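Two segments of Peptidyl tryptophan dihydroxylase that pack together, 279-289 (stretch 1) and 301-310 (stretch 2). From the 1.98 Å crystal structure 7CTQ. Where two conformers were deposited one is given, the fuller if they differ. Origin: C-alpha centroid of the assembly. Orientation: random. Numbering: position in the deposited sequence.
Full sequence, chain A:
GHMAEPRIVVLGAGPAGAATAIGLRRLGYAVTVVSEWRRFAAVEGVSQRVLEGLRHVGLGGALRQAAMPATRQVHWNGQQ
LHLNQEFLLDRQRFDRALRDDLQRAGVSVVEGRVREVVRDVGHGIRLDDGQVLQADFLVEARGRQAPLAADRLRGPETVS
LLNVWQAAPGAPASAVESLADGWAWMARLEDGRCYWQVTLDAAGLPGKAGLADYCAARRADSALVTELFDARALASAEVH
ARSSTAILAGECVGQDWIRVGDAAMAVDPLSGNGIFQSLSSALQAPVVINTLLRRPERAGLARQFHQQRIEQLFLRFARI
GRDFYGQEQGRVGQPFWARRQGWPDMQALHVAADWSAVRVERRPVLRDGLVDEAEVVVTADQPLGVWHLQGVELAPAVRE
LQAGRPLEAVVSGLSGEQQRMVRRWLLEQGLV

Stretch 1 279-289: LSSALQAPVVI
Stretch 2 (301-310) LARQFHQQRI

How do the two backbones lie against each other? Stretch 2 is helical throughout, from Leu301 to Ile310. Stretch 1 enters in a helix that began earlier in the chain, passes through a type I turn from Ala282 to Ala285, closed by Ala285 N to Ala282 O at 3.1 Å, and starts a second helix at Ala285 with Gln284 as N-cap. This second helix runs nearly antiparallel to stretch 2, at 162° with axes 9.7 Å apart at closest approach. Val288 CA lies 5.5 Å from Ala302 CA, and Ser281 CA 6.1 Å from Ile310 CA.

What does Arg309, which has the most covered surface, do at the turn? Its chi1 to chi3 are all t (170°, 173°, 171°) and chi4 is 80°, so the extended chain carries the guanidinium to the backbone carbonyl of Ser280. Arg309 NH2 donates to Ser280 O at 2.7 Å, with the oxygen at the guanidinium edge, near its plane. Arg309 NE donates to a water at 2.7 Å; that water also accepts from Gln284 N at 2.8 Å and donates to Ser280 O at 3.3 Å and, weakly, to Ser281 O at 2.8 Å.

Where does Val288 fit? Pointing toward stretch 2 with chi1 t (170°), Val288 CG1 lies 4.2 Å from Ala302 CB and Val288 CG2 3.9 Å from Phe305 CD1. The small alanine accompanies the close backbone approach, while Val288 CG2 also lies 4.1 Å from His306 CB.

How does Gln284 link these regions? With chi1 m (-66°), chi2 t (168°) and chi3 2°, Gln284 OE1 sits over one face of the guanidinium, 3.5 Å from Arg309 CD and 3.3 Å from Phe305 CZ at the ring edge, where aromatic hydrogens are slightly positive. Phe305 and His306 both have chi1 t (-174°, -169°), with chi2 -88° and 61°.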

ATOM      1  N   LEU A 279       0.364   4.439  -0.569  1.00 38.57           N
ATOM      2  CA  LEU A 279       1.038   5.623  -1.098  1.00 40.48           C
ATOM      3  C   LEU A 279       2.283   5.240  -1.898  1.00 36.95           C
ATOM      4  O   LEU A 279       2.568   5.841  -2.948  1.00 34.21           O
ATOM      5  CB  LEU A 279       1.400   6.576   0.050  1.00 37.18           C
ATOM      6  CG  LEU A 279       0.247   7.278   0.788  1.00 42.20           C
ATOM      7  CD1 LEU A 279       0.776   8.111   1.955  1.00 46.27           C
ATOM      8  CD2 LEU A 279      -0.581   8.153  -0.170  1.00 38.31           C
ATOM      9  N   SER A 280       3.025   4.233  -1.428  1.00 34.67           N
ATOM     10  CA  SER A 280       4.204   3.760  -2.159  1.00 30.54           C
ATOM     11  C   SER A 280       3.844   3.301  -3.563  1.00 33.37           C
ATOM     12  O   SER A 280       4.628   3.479  -4.507  1.00 37.13           O
ATOM     13  CB  SER A 280       4.868   2.610  -1.400  1.00 33.64           C
ATOM     14  OG  SER A 280       5.308   3.056  -0.130  1.00 45.55           O
ATOM     15  N   SER A 281       2.670   2.683  -3.717  1.00 33.50           N
ATOM     16  CA  SER A 281       2.279   2.169  -5.020  1.00 32.68           C
ATOM     17  C   SER A 281       1.931   3.300  -5.976  1.00 37.44           C
ATOM     18  O   SER A 281       2.039   3.128  -7.193  1.00 34.00           O
ATOM     19  CB  SER A 281       1.098   1.212  -4.868  1.00 40.92           C
ATOM     20  OG  SER A 281      -0.090   1.923  -4.558  1.00 37.89           O
ATOM     21  N   ALA A 282       1.537   4.464  -5.447  1.00 37.31           N
ATOM     22  CA  ALA A 282       1.180   5.610  -6.275  1.00 39.07           C
ATOM     23  C   ALA A 282       2.331   6.582  -6.475  1.00 38.22           C
ATOM     24  O   ALA A 282       2.217   7.489  -7.309  1.00 36.87           O
ATOM     25  CB  ALA A 282      -0.012   6.358  -5.657  1.00 37.21           C
ATOM     26  N   LEU A 283       3.440   6.394  -5.753  1.00 35.55           N
ATOM     27  CA  LEU A 283       4.509   7.387  -5.735  1.00 37.91           C
ATOM     28  C   LEU A 283       5.037   7.676  -7.135  1.00 40.65           C
ATOM     29  O   LEU A 283       5.240   8.837  -7.501  1.00 36.27           O
ATOM     30  CB  LEU A 283       5.646   6.913  -4.824  1.00 39.62           C
ATOM     31  CG  LEU A 283       6.853   7.854  -4.695  1.00 51.51           C
ATOM     32  CD1 LEU A 283       6.504   9.090  -3.860  1.00 45.72           C
ATOM     33  CD2 LEU A 283       8.103   7.140  -4.142  1.00 37.90           C
ATOM     34  N   GLN A 284       5.270   6.640  -7.936  1.00 31.79           N
ATOM     35  CA  GLN A 284       5.786   6.853  -9.280  1.00 35.18           C
ATOM     36  C   GLN A 284       4.730   6.618 -10.354  1.00 38.84           C
ATOM     37  O   GLN A 284       5.061   6.573 -11.543  1.00 33.77           O
ATOM     38  CB  GLN A 284       7.037   5.992  -9.490  1.00 32.66           C
ATOM     39  CG  GLN A 284       8.153   6.493  -8.563  1.00 38.22           C
ATOM     40  CD  GLN A 284       9.354   5.563  -8.448  1.00 52.42           C
ATOM     41  OE1 GLN A 284       9.418   4.511  -9.080  1.00 41.91           O
ATOM     42  NE2 GLN A 284      10.331   5.972  -7.639  1.00 56.11           N
ATOM     43  N   ALA A 285       3.462   6.511  -9.966  1.00 29.95           N
ATOM     44  CA  ALA A 285       2.389   6.488 -10.958  1.00 35.08           C
ATOM     45  C   ALA A 285       2.379   7.740 -11.833  1.00 39.65           C
ATOM     46  O   ALA A 285       2.253   7.603 -13.064  1.00 35.09           O
ATOM     47  CB  ALA A 285       1.040   6.280 -10.253  1.00 29.55           C
ATOM     48  N   PRO A 286       2.531   8.961 -11.299  1.00 34.56           N
ATOM     49  CA  PRO A 286       2.513  10.130 -12.199  1.00 41.39           C
ATOM     50  C   PRO A 286       3.565  10.097 -13.302  1.00 39.04           C
ATOM     51  O   PRO A 286       3.259  10.512 -14.425  1.00 34.59           O
ATOM     52  CB  PRO A 286       2.714  11.313 -11.239  1.00 33.15           C
ATOM     53  CG  PRO A 286       2.144  10.848  -9.960  1.00 38.53           C
ATOM     54  CD  PRO A 286       2.492   9.380  -9.882  1.00 38.35           C
ATOM     55  N   VAL A 287       4.788   9.610 -13.046  1.00 30.20           N
ATOM     56  CA  VAL A 287       5.745   9.590 -14.149  1.00 32.98           C
ATOM     57  C   VAL A 287       5.376   8.510 -15.163  1.00 32.70           C
ATOM     58  O   VAL A 287       5.683   8.642 -16.361  1.00 34.56           O
ATOM     59  CB  VAL A 287       7.204   9.428 -13.666  1.00 30.16           C
ATOM     60  CG1 VAL A 287       7.734  10.734 -13.061  1.00 33.57           C
ATOM     61  CG2 VAL A 287       7.328   8.278 -12.673  1.00 39.74           C
ATOM     62  N   VAL A 288       4.751   7.419 -14.719  1.00 31.16           N
ATOM     63  CA  VAL A 288       4.330   6.395 -15.675  1.00 31.44           C
ATOM     64  C   VAL A 288       3.263   6.977 -16.599  1.00 36.50           C
ATOM     65  O   VAL A 288       3.348   6.868 -17.831  1.00 32.39           O
ATOM     66  CB  VAL A 288       3.842   5.130 -14.937  1.00 33.70           C
ATOM     67  CG1 VAL A 288       3.171   4.148 -15.903  1.00 26.97           C
ATOM     68  CG2 VAL A 288       5.034   4.421 -14.226  1.00 29.01           C
ATOM     69  N   ILE A 289       2.268   7.644 -16.009  1.00 33.93           N
ATOM     70  CA  ILE A 289       1.230   8.333 -16.784  1.00 34.74           C
ATOM     71  C   ILE A 289       1.855   9.364 -17.719  1.00 36.85           C
ATOM     72  O   ILE A 289       1.520   9.442 -18.907  1.00 40.73           O
ATOM     73  CB  ILE A 289       0.210   8.965 -15.820  1.00 36.29           C
ATOM     74  CG1 ILE A 289      -0.441   7.862 -14.985  1.00 33.39           C
ATOM     75  CG2 ILE A 289      -0.857   9.807 -16.564  1.00 33.51           C
ATOM     76  CD1 ILE A 289      -1.254   8.353 -13.809  1.00 36.71           C
ATOM     77  N   LEU A 301       7.672   0.046 -22.108  1.00 35.60           N
ATOM     78  CA  LEU A 301       8.599   0.290 -21.007  1.00 39.03           C
ATOM     79  C   LEU A 301       7.868   0.832 -19.795  1.00 37.17           C
ATOM     80  O   LEU A 301       8.096   0.382 -18.666  1.00 31.84           O
ATOM     81  CB  LEU A 301       9.689   1.266 -21.434  1.00 34.25           C
ATOM     82  CG  LEU A 301      10.677   0.810 -22.505  1.00 43.97           C
ATOM     83  CD1 LEU A 301      11.531   1.994 -22.973  1.00 37.01           C
ATOM     84  CD2 LEU A 301      11.541  -0.329 -21.974  1.00 41.83           C
ATOM     85  N   ALA A 302       6.986   1.806 -20.006  1.00 33.42           N
ATOM     86  CA  ALA A 302       6.259   2.387 -18.888  1.00 31.89           C
ATOM     87  C   ALA A 302       5.391   1.346 -18.204  1.00 33.61           C
ATOM     88  O   ALA A 302       5.287   1.328 -16.972  1.00 33.10           O
ATOM     89  CB  ALA A 302       5.411   3.580 -19.364  1.00 38.63           C
ATOM     90  N   ARG A 303       4.763   0.461 -18.982  1.00 33.58           N
ATOM     91  CA  ARG A 303       3.917  -0.554 -18.366  1.00 25.54           C
ATOM     92  C   ARG A 303       4.753  -1.525 -17.550  1.00 30.31           C
ATOM     93  O   ARG A 303       4.382  -1.880 -16.424  1.00 30.66           O
ATOM     94  CB  ARG A 303       3.105  -1.307 -19.425  1.00 33.59           C
ATOM     95  CG  ARG A 303       1.998  -0.461 -20.095  1.00 47.21           C
ATOM     96  CD  ARG A 303       1.513  -1.073 -21.426  1.00 43.64           C
ATOM     97  NE  ARG A 303       0.587  -2.175 -21.182  1.00 47.56           N
ATOM     98  CZ  ARG A 303      -0.198  -2.727 -22.102  1.00 61.43           C
ATOM     99  NH1 ARG A 303      -1.000  -3.727 -21.762  1.00 57.12           N
ATOM    100  NH2 ARG A 303      -0.180  -2.287 -23.357  1.00 55.21           N
ATOM    101  N   GLN A 304       5.896  -1.946 -18.101  1.00 31.92           N
ATOM    102  CA  GLN A 304       6.773  -2.856 -17.375  1.00 32.54           C
ATOM    103  C   GLN A 304       7.297  -2.202 -16.104  1.00 32.47           C
ATOM    104  O   GLN A 304       7.374  -2.842 -15.049  1.00 32.71           O
ATOM    105  CB  GLN A 304       7.926  -3.298 -18.272  1.00 31.80           C
ATOM    106  CG  GLN A 304       8.882  -4.272 -17.566  1.00 36.60           C
ATOM    107  CD  GLN A 304      10.085  -4.643 -18.414  1.00 43.55           C
ATOM    108  OE1 GLN A 304      10.036  -4.549 -19.633  1.00 43.65           O
ATOM    109  NE2 GLN A 304      11.178  -5.067 -17.764  1.00 40.59           N
ATOM    110  N   PHE A 305       7.626  -0.912 -16.174  1.00 31.57           N
ATOM    111  CA  PHE A 305       8.121  -0.227 -14.986  1.00 32.64           C
ATOM    112  C   PHE A 305       7.099  -0.287 -13.852  1.00 31.65           C
ATOM    113  O   PHE A 305       7.444  -0.599 -12.702  1.00 29.30           O
ATOM    114  CB  PHE A 305       8.482   1.227 -15.324  1.00 27.87           C
ATOM    115  CG  PHE A 305       9.128   1.950 -14.187  1.00 34.10           C
ATOM    116  CD1 PHE A 305       8.355   2.613 -13.239  1.00 34.14           C
ATOM    117  CD2 PHE A 305      10.508   1.934 -14.039  1.00 37.90           C
ATOM    118  CE1 PHE A 305       8.941   3.250 -12.153  1.00 43.55           C
ATOM    119  CE2 PHE A 305      11.112   2.586 -12.964  1.00 43.56           C
ATOM    120  CZ  PHE A 305      10.325   3.236 -12.013  1.00 45.47           C
ATOM    121  N   HIS A 306       5.830  -0.018 -14.154  1.00 29.12           N
ATOM    122  CA  HIS A 306       4.818  -0.003 -13.102  1.00 30.34           C
ATOM    123  C   HIS A 306       4.522  -1.408 -12.574  1.00 33.47           C
ATOM    124  O   HIS A 306       4.448  -1.613 -11.359  1.00 32.78           O
ATOM    125  CB  HIS A 306       3.528   0.657 -13.604  1.00 31.45           C
ATOM    126  CG  HIS A 306       2.541   0.936 -12.514  1.00 29.53           C
ATOM    127  ND1 HIS A 306       2.822   1.772 -11.453  1.00 36.21           N
ATOM    128  CD2 HIS A 306       1.278   0.484 -12.314  1.00 29.16           C
ATOM    129  CE1 HIS A 306       1.776   1.817 -10.643  1.00 30.03           C
ATOM    130  NE2 HIS A 306       0.823   1.052 -11.150  1.00 35.69           N
ATOM    131  N   GLN A 307       4.323  -2.376 -13.474  0.57 32.65           N
ATOM    132  CA  GLN A 307       4.032  -3.742 -13.046  0.57 30.90           C
ATOM    133  C   GLN A 307       5.113  -4.262 -12.111  0.57 28.34           C
ATOM    134  O   GLN A 307       4.824  -4.766 -11.022  0.57 26.79           O
ATOM    135  CB  GLN A 307       3.924  -4.669 -14.256  0.57 34.01           C
ATOM    136  CG  GLN A 307       2.646  -4.586 -15.038  0.57 39.58           C
ATOM    137  CD  GLN A 307       2.857  -5.003 -16.476  0.57 39.67           C
ATOM    138  OE1 GLN A 307       3.523  -6.002 -16.753  0.57 47.84           O
ATOM    139  NE2 GLN A 307       2.335  -4.209 -17.402  0.57 30.37           N
ATOM    140  N   GLN A 308       6.370  -4.155 -12.534  1.00 28.46           N
ATOM    141  CA  GLN A 308       7.458  -4.740 -11.761  1.00 32.07           C
ATOM    142  C   GLN A 308       7.669  -4.017 -10.433  1.00 31.98           C
ATOM    143  O   GLN A 308       7.963  -4.661  -9.417  1.00 29.49           O
ATOM    144  CB  GLN A 308       8.728  -4.747 -12.609  1.00 26.14           C
ATOM    145  CG  GLN A 308       8.559  -5.609 -13.860  1.00 29.27           C
ATOM    146  CD  GLN A 308       9.844  -5.722 -14.650  1.00 34.75           C
ATOM    147  OE1 GLN A 308      10.610  -4.772 -14.736  1.00 32.87           O
ATOM    148  NE2 GLN A 308      10.094  -6.894 -15.213  1.00 43.79           N
ATOM    149  N   ARG A 309       7.515  -2.691 -10.407  1.00 27.33           N
ATOM    150  CA  ARG A 309       7.560  -1.979  -9.132  1.00 29.65           C
ATOM    151  C   ARG A 309       6.452  -2.461  -8.197  1.00 28.62           C
ATOM    152  O   ARG A 309       6.703  -2.778  -7.026  1.00 27.87           O
ATOM    153  CB  ARG A 309       7.458  -0.463  -9.354  1.00 30.07           C
ATOM    154  CG  ARG A 309       7.252   0.332  -8.048  1.00 32.15           C
ATOM    155  CD  ARG A 309       7.322   1.860  -8.238  1.00 31.36           C
ATOM    156  NE  ARG A 309       6.923   2.580  -7.021  1.00 33.88           N
ATOM    157  CZ  ARG A 309       7.727   2.768  -5.973  1.00 39.30           C
ATOM    158  NH1 ARG A 309       8.967   2.292  -5.992  1.00 33.01           N
ATOM    159  NH2 ARG A 309       7.298   3.430  -4.906  1.00 33.66           N
ATOM    160  N   ILE A 310       5.212  -2.528  -8.703  1.00 32.78           N
ATOM    161  CA  ILE A 310       4.085  -2.949  -7.870  1.00 26.88           C
ATOM    162  C   ILE A 310       4.319  -4.351  -7.313  1.00 30.87           C
ATOM    163  O   ILE A 310       4.049  -4.622  -6.137  1.00 30.51           O
ATOM    164  CB  ILE A 310       2.767  -2.880  -8.672  1.00 31.22           C
ATOM    165  CG1 ILE A 310       2.397  -1.431  -9.013  1.00 29.73           C
ATOM    166  CG2 ILE A 310       1.648  -3.546  -7.912  1.00 33.85           C
ATOM    167  CD1 ILE A 310       2.396  -0.504  -7.829  1.00 34.06           C
TER
HETATM  168  O   HOH W   1       4.681   3.879  -7.773  1.00 32.57           O